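Local coordinates for T9SS C-terminal target domain-containing protein (PDB 5JVK) that probably hydrolyses O-glycosidic bonds as a family 39 glycoside hydrolase of the gut symbiont Bacteroides cellulosilyticus, at residues L68-L73 with N90-P95; D377-G382 with S397-K402; G277-Q282 with N326-K331. All blocks are in the same frame, centred on the assembly; numbering follows the deposited sequence.

Overall arrangement
Along the chain contact 1 comes first, contact 3 second and contact 2 last. Contact 1 pairs two strands of a five-stranded sheet that precedes the (β/α)8 barrel. Contact 2 lies within the long loop between the last barrel strand, 373-375, and helix 403-415. Contact 3 joins the loops leading into the sixth and seventh barrel strands, 284-287 and 335-341, so it sits at the other end of the barrel from contact 2. Their centres are about 40 Å apart. Contacts 1 and 2, with centres about 15 Å apart, touch through Y70 and N90 against S400-K402, which joins the N-terminal sheet to the barrel domain.

Contact 1. Residues L68-L73 with N90-P95; sequences LGYYTL and NYAVVP
Two central strands of the N-terminal five-stranded sheet, 69-78 and 83-94, form an antiparallel β-hairpin, the N-to-C directions of their short segments 152° apart. Just before the pairing begins, L68 places CG beside its own backbone N and crosses P95 at about a right angle, with L68 CD1 3.8 Å from P95 CB; its other methyl, CD2, rests on V93. G69 and V93 form a hydrogen-bonded pair: G69 N meets an in-plane lone pair of V93 O at 3.0 Å, whereas V93 N approaches G69 O at 2.8 Å nearly along the C=O axis. The backbone of G69 would drive any CB into the preceding carbonyl oxygen, and also against Y71 CE2. Y70, CG anti to the backbone N (chi1 -176°), turns to the face carrying A92 and N90. Its ring crosses the N90 side chain obliquely, the ring and amide planes being 22° apart. The phenol oxygen bonds to P401 O rather than to this amide, whose OD1 is taken by R396. At the next hydrogen-bonded pair, Y71 N to Y91 O and Y91 N to Y71 O both measure 2.8 Å, each donor standing above the carbonyl plane it meets. On this opposite face the Y71 ring has Y91 O in plane at its edge and brings CE2 to 3.8 Å from V93 CG2, while its hydroxyl bonds to E67 O. Y71 O also accepts a weak bond from N90 ND2 at 3.4 Å. T72 and N90 point the same way, side by side. A water bonded to T72 OG1 joins the two, accepting a hydrogen bond from N90 ND2 at 2.9 Å.

Contact 2. Residues D377-G382 with S397-K402; sequences DFQNDG and SDFSPK
The amide of Q379 lies over one face of the F399 ring. An anti first torsion (chi1 -176°) and an extended chain carry Q379 NE2 to 3.3 Å above the ring plane, over its centre, with the amide and ring planes 66° apart. Q379 OE1 is displaced from that centre, 3.5 Å from F399 CE1. NE2 is held there by its hydrogen bond to R396 O, and F399 also makes a cation-pi contact with K120. An alanine in place of F399 would remove the ring and would probably cost the face under the Q379 amide and the cation-pi contact with K120. N380 and K402 meet tip to tip: the lysine chain bends at chi3 (64°), and K402 NZ gives N380 OD1 a weak hydrogen bond of 3.4 Å. N380 OD1 takes its stronger bond from G393 N. A water receives N380 ND2 at 3.0 Å and S397 N at 2.9 Å, and donates to G382 O. D398 OD2 accepts from S400 N, an Asx turn shortly before helix 403-415. K402 NZ also bonds to S345 OG and G393 O, so neutral oxygens from separate parts of the chain would probably help to stabilise its buried positive charge.

Contact 3. Residues G277-Q282 with N326-K331; sequences GGVDFQ and NLRSDK
R328 reaches along the 277-282 loop. Its CB lies 3.5 Å from D280 OD1, and CG, beside the backbone N, packs 3.8 Å from V279 O and close to V279 CG2. An anti chi2 carries CD to 3.6 Å from Q282 O; after the bend at chi3 (77°), R328 NE lies 3.1 Å from Q282 O. D280 OD1 stands well out of the guanidinium plane, so any attraction between it and NE is probably electrostatic, with no N-H directed at the oxygen. At the tip the two terminal nitrogens part. R328 NH2 sends an almost straight bond (172°) of 2.8 Å to a lone pair of D280 O, in the guanidinium plane. R328 NH1 makes a 2.8 Å salt bridge with D330 OD2. The arginine opens a type I β-turn, R328-K331, in the αβ loop between helix 312-325 and barrel strand 335-341. The facing loop, from helix 270-275 into the neighbouring strand 284-287, starts at a Schellman motif with G277 as its C-prime residue. D280, whose backbone O already binds R328, also holds the turn through its carboxylate: OD1 accepts S329 N at 2.8 Å and OD2 accepts S329 OG at 2.6 Å, both through syn lone pairs.

Contact 1. Residues L68-L73 with N90-P95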
loop_
_atom_site.group_PDB
_atom_site.type_symbol
_atom_site.label_atom_id
_atom_site.label_comp_id
_atom_site.label_asym_id
_atom_site.label_seq_id
_atom_site.Cartn_x
_atom_site.Cartn_y
_atom_site.Cartn_z
ATOM N N LEU A 68 1.465 10.470 20.179
ATOM C CA LEU A 68 1.649 10.058 18.786
ATOM C C LEU A 68 1.296 11.195 17.825
ATOM O O LEU A 68 0.527 12.105 18.166
ATOM C CB LEU A 68 0.781 8.835 18.457
ATOM C CG LEU A 68 1.040 7.540 19.229
ATOM C CD1 LEU A 68 0.064 6.464 18.785
ATOM C CD2 LEU A 68 2.476 7.075 19.041
ATOM N N GLY A 69 1.869 11.133 16.627
ATOM C CA GLY A 69 1.553 12.093 15.587
ATOM C C GLY A 69 2.530 12.137 14.434
ATOM O O GLY A 69 3.599 11.535 14.481
ATOM N N TYR A 70 2.112 12.846 13.391
ATOM C CA TYR A 70 2.945 13.238 12.267
ATOM C C TYR A 70 3.481 14.625 12.596
ATOM O O TYR A 70 2.699 15.569 12.757
ATOM C CB TYR A 70 2.104 13.285 10.987
ATOM C CG TYR A 70 2.896 13.581 9.736
ATOM C CD1 TYR A 70 3.718 12.609 9.170
ATOM C CD2 TYR A 70 2.820 14.829 9.112
ATOM C CE1 TYR A 70 4.448 12.866 8.021
ATOM C CE2 TYR A 70 3.550 15.097 7.961
ATOM C CZ TYR A 70 4.360 14.112 7.422
ATOM O OH TYR A 70 5.084 14.362 6.292
ATOM N N TYR A 71 4.805 14.743 12.703
ATOM C CA TYR A 71 5.452 15.979 13.145
ATOM C C TYR A 71 6.293 16.607 12.044
ATOM O O TYR A 71 6.855 15.901 11.207
ATOM C CB TYR A 71 6.344 15.707 14.362
ATOM C CG TYR A 71 5.577 15.332 15.606
ATOM C CD1 TYR A 71 5.254 16.293 16.566
ATOM C CD2 TYR A 71 5.167 14.018 15.827
ATOM C CE1 TYR A 71 4.550 15.955 17.710
ATOM C CE2 TYR A 71 4.457 13.671 16.969
ATOM C CZ TYR A 71 4.150 14.644 17.906
ATOM O OH TYR A 71 3.449 14.311 19.036
ATOM N N THR A 72 6.358 17.937 12.053
ATOM C CA THR A 72 7.359 18.685 11.298
ATOM C C THR A 72 8.533 18.937 12.246
ATOM O O THR A 72 8.341 19.444 13.355
ATOM C CB THR A 72 6.807 20.032 10.786
ATOM O OG1 THR A 72 5.623 19.808 10.012
ATOM C CG2 THR A 72 7.835 20.752 9.918
ATOM N N LEU A 73 9.734 18.567 11.806
ATOM C CA LEU A 73 10.962 18.746 12.579
ATOM C C LEU A 73 11.713 19.975 12.066
ATOM O O LEU A 73 12.276 19.941 10.970
ATOM C CB LEU A 73 11.843 17.496 12.463
ATOM C CG LEU A 73 13.244 17.511 13.086
ATOM C CD1 LEU A 73 13.217 17.846 14.570
ATOM C CD2 LEU A 73 13.912 16.167 12.855
ATOM N N ASN A 90 10.120 15.979 8.022
ATOM C CA ASN A 90 9.011 15.425 8.795
ATOM C C ASN A 90 9.463 14.201 9.590
ATOM O O ASN A 90 10.451 13.547 9.240
ATOM C CB ASN A 90 7.840 15.082 7.874
ATOM C CG ASN A 90 7.202 16.318 7.270
ATOM O OD1 ASN A 90 7.385 16.609 6.088
ATOM N ND2 ASN A 90 6.457 17.060 8.083
ATOM N N TYR A 91 8.733 13.921 10.669
ATOM C CA TYR A 91 9.040 12.823 11.580
ATOM C C TYR A 91 7.737 12.178 12.053
ATOM O O TYR A 91 6.882 12.843 12.638
ATOM C CB TYR A 91 9.848 13.346 12.770
ATOM C CG TYR A 91 10.506 12.264 13.596
ATOM C CD1 TYR A 91 11.694 11.664 13.176
ATOM C CD2 TYR A 91 9.947 11.843 14.803
ATOM C CE1 TYR A 91 12.303 10.671 13.930
ATOM C CE2 TYR A 91 10.548 10.849 15.565
ATOM C CZ TYR A 91 11.724 10.266 15.125
ATOM O OH TYR A 91 12.319 9.283 15.879
ATOM N N ALA A 92 7.595 10.882 11.785
ATOM C CA ALA A 92 6.368 10.147 12.077
ATOM C C ALA A 92 6.523 9.347 13.369
ATOM O O ALA A 92 7.326 8.416 13.430
ATOM C CB ALA A 92 6.026 9.223 10.916
ATOM N N VAL A 93 5.762 9.726 14.397
ATOM C CA VAL A 93 5.664 8.956 15.637
ATOM C C VAL A 93 4.381 8.117 15.569
ATOM O O VAL A 93 3.289 8.602 15.881
ATOM C CB VAL A 93 5.680 9.871 16.884
ATOM C CG1 VAL A 93 5.635 9.040 18.161
ATOM C CG2 VAL A 93 6.919 10.760 16.863
ATOM N N VAL A 94 4.534 6.857 15.160
ATOM C CA VAL A 94 3.401 5.974 14.829
ATOM C C VAL A 94 3.101 4.985 15.959
ATOM O O VAL A 94 3.972 4.731 16.793
ATOM C CB VAL A 94 3.646 5.194 13.506
ATOM C CG1 VAL A 94 3.997 6.155 12.379
ATOM C CG2 VAL A 94 4.714 4.113 13.662
ATOM N N PRO A 95 1.870 4.424 15.991
ATOM C CA PRO A 95 1.580 3.394 16.991
ATOM C C PRO A 95 2.330 2.099 16.701
ATOM O O PRO A 95 2.545 1.760 15.541
ATOM C CB PRO A 95 0.067 3.181 16.858
ATOM C CG PRO A 95 -0.255 3.611 15.475
ATOM C CD PRO A 95 0.676 4.747 15.186
HETATM O O HOH W 1 4.721 19.186 7.216
#

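Contact 2. Residues D377-G382 with S397-K402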
loop_
_atom_site.group_PDB
_atom_site.type_symbol
_atom_site.label_atom_id
_atom_site.label_comp_id
_atom_site.label_asym_id
_atom_site.label_seq_id
_atom_site.Cartn_x
_atom_site.Cartn_y
_atom_site.Cartn_z
ATOM N N ASP A 377 2.862 3.936 -4.498
ATOM C CA ASP A 377 3.943 3.003 -4.140
ATOM C C ASP A 377 4.595 3.480 -2.838
ATOM O O ASP A 377 4.137 4.463 -2.243
ATOM C CB ASP A 377 4.954 2.847 -5.296
ATOM C CG ASP A 377 5.606 4.162 -5.723
ATOM O OD1 ASP A 377 5.285 5.243 -5.180
ATOM O OD2 ASP A 377 6.457 4.104 -6.633
ATOM N N PHE A 378 5.636 2.784 -2.383
ATOM C CA PHE A 378 6.208 3.060 -1.064
ATOM C C PHE A 378 6.968 4.378 -1.001
ATOM O O PHE A 378 6.731 5.185 -0.101
ATOM C CB PHE A 378 7.117 1.922 -0.600
ATOM C CG PHE A 378 7.564 2.071 0.823
ATOM C CD1 PHE A 378 8.900 2.299 1.133
ATOM C CD2 PHE A 378 6.630 2.036 1.859
ATOM C CE1 PHE A 378 9.298 2.452 2.450
ATOM C CE2 PHE A 378 7.025 2.196 3.176
ATOM C CZ PHE A 378 8.361 2.403 3.472
ATOM N N GLN A 379 7.869 4.587 -1.955
ATOM C CA GLN A 379 8.727 5.770 -1.976
ATOM C C GLN A 379 8.520 6.556 -3.265
ATOM O O GLN A 379 8.312 5.967 -4.323
ATOM C CB GLN A 379 10.198 5.360 -1.834
ATOM C CG GLN A 379 11.156 6.539 -1.744
ATOM C CD GLN A 379 12.512 6.176 -1.168
ATOM O OE1 GLN A 379 12.995 5.056 -1.334
ATOM N NE2 GLN A 379 13.140 7.131 -0.492
ATOM N N ASN A 380 8.572 7.886 -3.160
ATOM C CA ASN A 380 8.561 8.771 -4.329
ATOM C C ASN A 380 9.686 8.390 -5.290
ATOM O O ASN A 380 10.846 8.317 -4.889
ATOM C CB ASN A 380 8.732 10.244 -3.913
ATOM C CG ASN A 380 7.446 10.877 -3.403
ATOM O OD1 ASN A 380 6.367 10.284 -3.457
ATOM N ND2 ASN A 380 7.557 12.106 -2.912
ATOM N N ASP A 381 9.334 8.158 -6.552
ATOM C CA ASP A 381 10.308 7.745 -7.570
ATOM C C ASP A 381 11.241 8.873 -8.024
ATOM O O ASP A 381 12.226 8.601 -8.709
ATOM C CB ASP A 381 9.591 7.162 -8.789
ATOM C CG ASP A 381 8.829 5.893 -8.467
ATOM O OD1 ASP A 381 9.446 4.809 -8.469
ATOM O OD2 ASP A 381 7.610 5.977 -8.224
ATOM N N GLY A 382 10.921 10.123 -7.675
ATOM C CA GLY A 382 11.793 11.270 -7.953
ATOM C C GLY A 382 11.400 12.522 -7.183
ATOM O O GLY A 382 10.652 12.445 -6.202
ATOM N N SER A 397 11.864 10.979 -1.638
ATOM C CA SER A 397 13.139 10.422 -2.125
ATOM C C SER A 397 14.243 10.395 -1.054
ATOM O O SER A 397 15.075 9.487 -1.050
ATOM C CB SER A 397 13.630 11.192 -3.355
ATOM O OG SER A 397 13.981 12.518 -3.009
ATOM N N ASP A 398 14.227 11.372 -0.143
ATOM C CA ASP A 398 15.175 11.423 0.986
ATOM C C ASP A 398 14.729 10.620 2.228
ATOM O O ASP A 398 15.242 10.849 3.329
ATOM C CB ASP A 398 15.489 12.888 1.364
ATOM C CG ASP A 398 14.267 13.663 1.856
ATOM O OD1 ASP A 398 14.379 14.895 2.015
ATOM O OD2 ASP A 398 13.195 13.062 2.072
ATOM N N PHE A 399 13.773 9.702 2.047
ATOM C CA PHE A 399 13.204 8.861 3.116
ATOM C C PHE A 399 12.430 9.630 4.206
ATOM O O PHE A 399 12.147 9.086 5.273
ATOM C CB PHE A 399 14.274 7.925 3.706
ATOM C CG PHE A 399 14.845 6.956 2.704
ATOM C CD1 PHE A 399 14.302 5.681 2.560
ATOM C CD2 PHE A 399 15.918 7.319 1.892
ATOM C CE1 PHE A 399 14.822 4.787 1.629
ATOM C CE2 PHE A 399 16.442 6.429 0.958
ATOM C CZ PHE A 399 15.892 5.161 0.828
ATOM N N SER A 400 12.042 10.872 3.911
ATOM C CA SER A 400 11.217 11.671 4.812
ATOM C C SER A 400 9.767 11.216 4.642
ATOM O O SER A 400 9.291 11.129 3.509
ATOM C CB SER A 400 11.343 13.156 4.467
ATOM O OG SER A 400 10.597 13.958 5.358
ATOM N N PRO A 401 9.060 10.918 5.752
ATOM C CA PRO A 401 7.676 10.451 5.631
ATOM C C PRO A 401 6.703 11.565 5.248
ATOM O O PRO A 401 6.814 12.686 5.752
ATOM C CB PRO A 401 7.361 9.919 7.033
ATOM C CG PRO A 401 8.216 10.737 7.934
ATOM C CD PRO A 401 9.480 11.009 7.163
ATOM N N LYS A 402 5.785 11.246 4.339
ATOM C CA LYS A 402 4.658 12.116 4.007
ATOM C C LYS A 402 3.499 11.745 4.942
ATOM O O LYS A 402 3.563 10.701 5.602
ATOM C CB LYS A 402 4.267 11.930 2.539
ATOM C CG LYS A 402 5.356 12.346 1.553
ATOM C CD LYS A 402 5.157 11.723 0.182
ATOM C CE LYS A 402 3.871 12.200 -0.471
ATOM N NZ LYS A 402 3.720 11.689 -1.859
HETATM O O HOH W 2 10.451 12.928 -3.237
#

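Contact 3. Residues G277-Q282 with N326-K331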
loop_
_atom_site.group_PDB
_atom_site.type_symbol
_atom_site.label_atom_id
_atom_site.label_comp_id
_atom_site.label_asym_id
_atom_site.label_seq_id
_atom_site.Cartn_x
_atom_site.Cartn_y
_atom_site.Cartn_z
ATOM N N GLY A 277 -13.732 -19.882 -22.156
ATOM C CA GLY A 277 -13.426 -21.124 -21.435
ATOM C C GLY A 277 -12.051 -21.202 -20.783
ATOM O O GLY A 277 -11.510 -22.298 -20.615
ATOM N N GLY A 278 -11.495 -20.052 -20.398
ATOM C CA GLY A 278 -10.135 -19.974 -19.844
ATOM C C GLY A 278 -10.012 -19.963 -18.325
ATOM O O GLY A 278 -8.908 -19.803 -17.806
ATOM N N VAL A 279 -11.128 -20.145 -17.615
ATOM C CA VAL A 279 -11.171 -20.050 -16.144
ATOM C C VAL A 279 -10.140 -20.919 -15.398
ATOM O O VAL A 279 -9.587 -20.480 -14.383
ATOM C CB VAL A 279 -12.600 -20.338 -15.597
ATOM C CG1 VAL A 279 -13.008 -21.795 -15.795
ATOM C CG2 VAL A 279 -12.717 -19.941 -14.129
ATOM N N ASP A 280 -9.879 -22.127 -15.905
ATOM C CA ASP A 280 -8.983 -23.091 -15.237
ATOM C C ASP A 280 -7.497 -22.743 -15.291
ATOM O O ASP A 280 -6.719 -23.273 -14.495
ATOM C CB ASP A 280 -9.161 -24.502 -15.815
ATOM C CG ASP A 280 -10.498 -25.113 -15.470
ATOM O OD1 ASP A 280 -10.895 -25.071 -14.285
ATOM O OD2 ASP A 280 -11.152 -25.653 -16.383
ATOM N N PHE A 281 -7.101 -21.864 -16.211
ATOM C CA PHE A 281 -5.682 -21.551 -16.421
ATOM C C PHE A 281 -5.131 -20.435 -15.517
ATOM O O PHE A 281 -4.042 -19.908 -15.771
ATOM C CB PHE A 281 -5.437 -21.263 -17.910
ATOM C CG PHE A 281 -5.803 -22.420 -18.799
ATOM C CD1 PHE A 281 -4.917 -23.483 -18.979
ATOM C CD2 PHE A 281 -7.047 -22.477 -19.418
ATOM C CE1 PHE A 281 -5.258 -24.566 -19.780
ATOM C CE2 PHE A 281 -7.394 -23.558 -20.220
ATOM C CZ PHE A 281 -6.498 -24.603 -20.403
ATOM N N GLN A 282 -5.886 -20.075 -14.472
ATOM C CA GLN A 282 -5.395 -19.219 -13.388
ATOM C C GLN A 282 -5.882 -19.709 -12.027
ATOM O O GLN A 282 -6.860 -20.456 -11.928
ATOM C CB GLN A 282 -5.875 -17.771 -13.543
ATOM C CG GLN A 282 -5.934 -17.234 -14.960
ATOM C CD GLN A 282 -7.340 -17.064 -15.493
ATOM O OE1 GLN A 282 -8.193 -17.941 -15.347
ATOM N NE2 GLN A 282 -7.587 -15.927 -16.125
ATOM N N ASN A 326 -18.683 -17.660 -11.444
ATOM C CA ASN A 326 -17.918 -18.269 -12.536
ATOM C C ASN A 326 -16.721 -19.032 -11.977
ATOM O O ASN A 326 -15.567 -18.645 -12.171
ATOM C CB ASN A 326 -17.469 -17.205 -13.544
ATOM C CG ASN A 326 -18.638 -16.480 -14.187
ATOM O OD1 ASN A 326 -19.017 -16.777 -15.320
ATOM N ND2 ASN A 326 -19.221 -15.527 -13.464
ATOM N N LEU A 327 -17.018 -20.138 -11.300
ATOM C CA LEU A 327 -15.998 -20.961 -10.652
ATOM C C LEU A 327 -15.157 -21.739 -11.665
ATOM O O LEU A 327 -15.515 -21.854 -12.837
ATOM C CB LEU A 327 -16.650 -21.943 -9.676
ATOM C CG LEU A 327 -17.472 -21.361 -8.522
ATOM C CD1 LEU A 327 -18.211 -22.474 -7.792
ATOM C CD2 LEU A 327 -16.595 -20.582 -7.554
ATOM N N ARG A 328 -14.035 -22.272 -11.192
ATOM C CA ARG A 328 -13.191 -23.170 -11.986
ATOM C C ARG A 328 -13.841 -24.556 -12.083
ATOM O O ARG A 328 -14.840 -24.828 -11.404
ATOM C CB ARG A 328 -11.803 -23.304 -11.352
ATOM C CG ARG A 328 -11.010 -22.009 -11.264
ATOM C CD ARG A 328 -9.706 -22.230 -10.519
ATOM N NE ARG A 328 -8.713 -22.891 -11.372
ATOM C CZ ARG A 328 -7.908 -23.895 -11.013
ATOM N NH1 ARG A 328 -7.941 -24.429 -9.789
ATOM N NH2 ARG A 328 -7.053 -24.387 -11.906
ATOM N N SER A 329 -13.261 -25.432 -12.910
ATOM C CA SER A 329 -13.734 -26.821 -13.056
ATOM C C SER A 329 -13.682 -27.588 -11.735
ATOM O O SER A 329 -14.633 -28.291 -11.384
ATOM C CB SER A 329 -12.917 -27.563 -14.115
ATOM O OG SER A 329 -13.108 -26.983 -15.389
ATOM N N ASP A 330 -12.586 -27.416 -10.994
ATOM C CA ASP A 330 -12.456 -27.968 -9.631
ATOM C C ASP A 330 -13.237 -27.189 -8.544
ATOM O O ASP A 330 -13.042 -27.433 -7.351
ATOM C CB ASP A 330 -10.966 -28.129 -9.243
ATOM C CG ASP A 330 -10.213 -26.799 -9.118
ATOM O OD1 ASP A 330 -10.814 -25.713 -9.271
ATOM O OD2 ASP A 330 -8.991 -26.847 -8.867
ATOM N N LYS A 331 -14.092 -26.250 -8.968
ATOM C CA LYS A 331 -14.961 -25.436 -8.107
ATOM C C LYS A 331 -14.243 -24.447 -7.167
ATOM O O LYS A 331 -14.887 -23.833 -6.312
ATOM C CB LYS A 331 -15.946 -26.323 -7.326
ATOM C CG LYS A 331 -16.885 -27.159 -8.193
ATOM C CD LYS A 331 -17.928 -26.291 -8.890
ATOM C CE LYS A 331 -19.078 -27.104 -9.467
ATOM N NZ LYS A 331 -18.701 -27.788 -10.734
#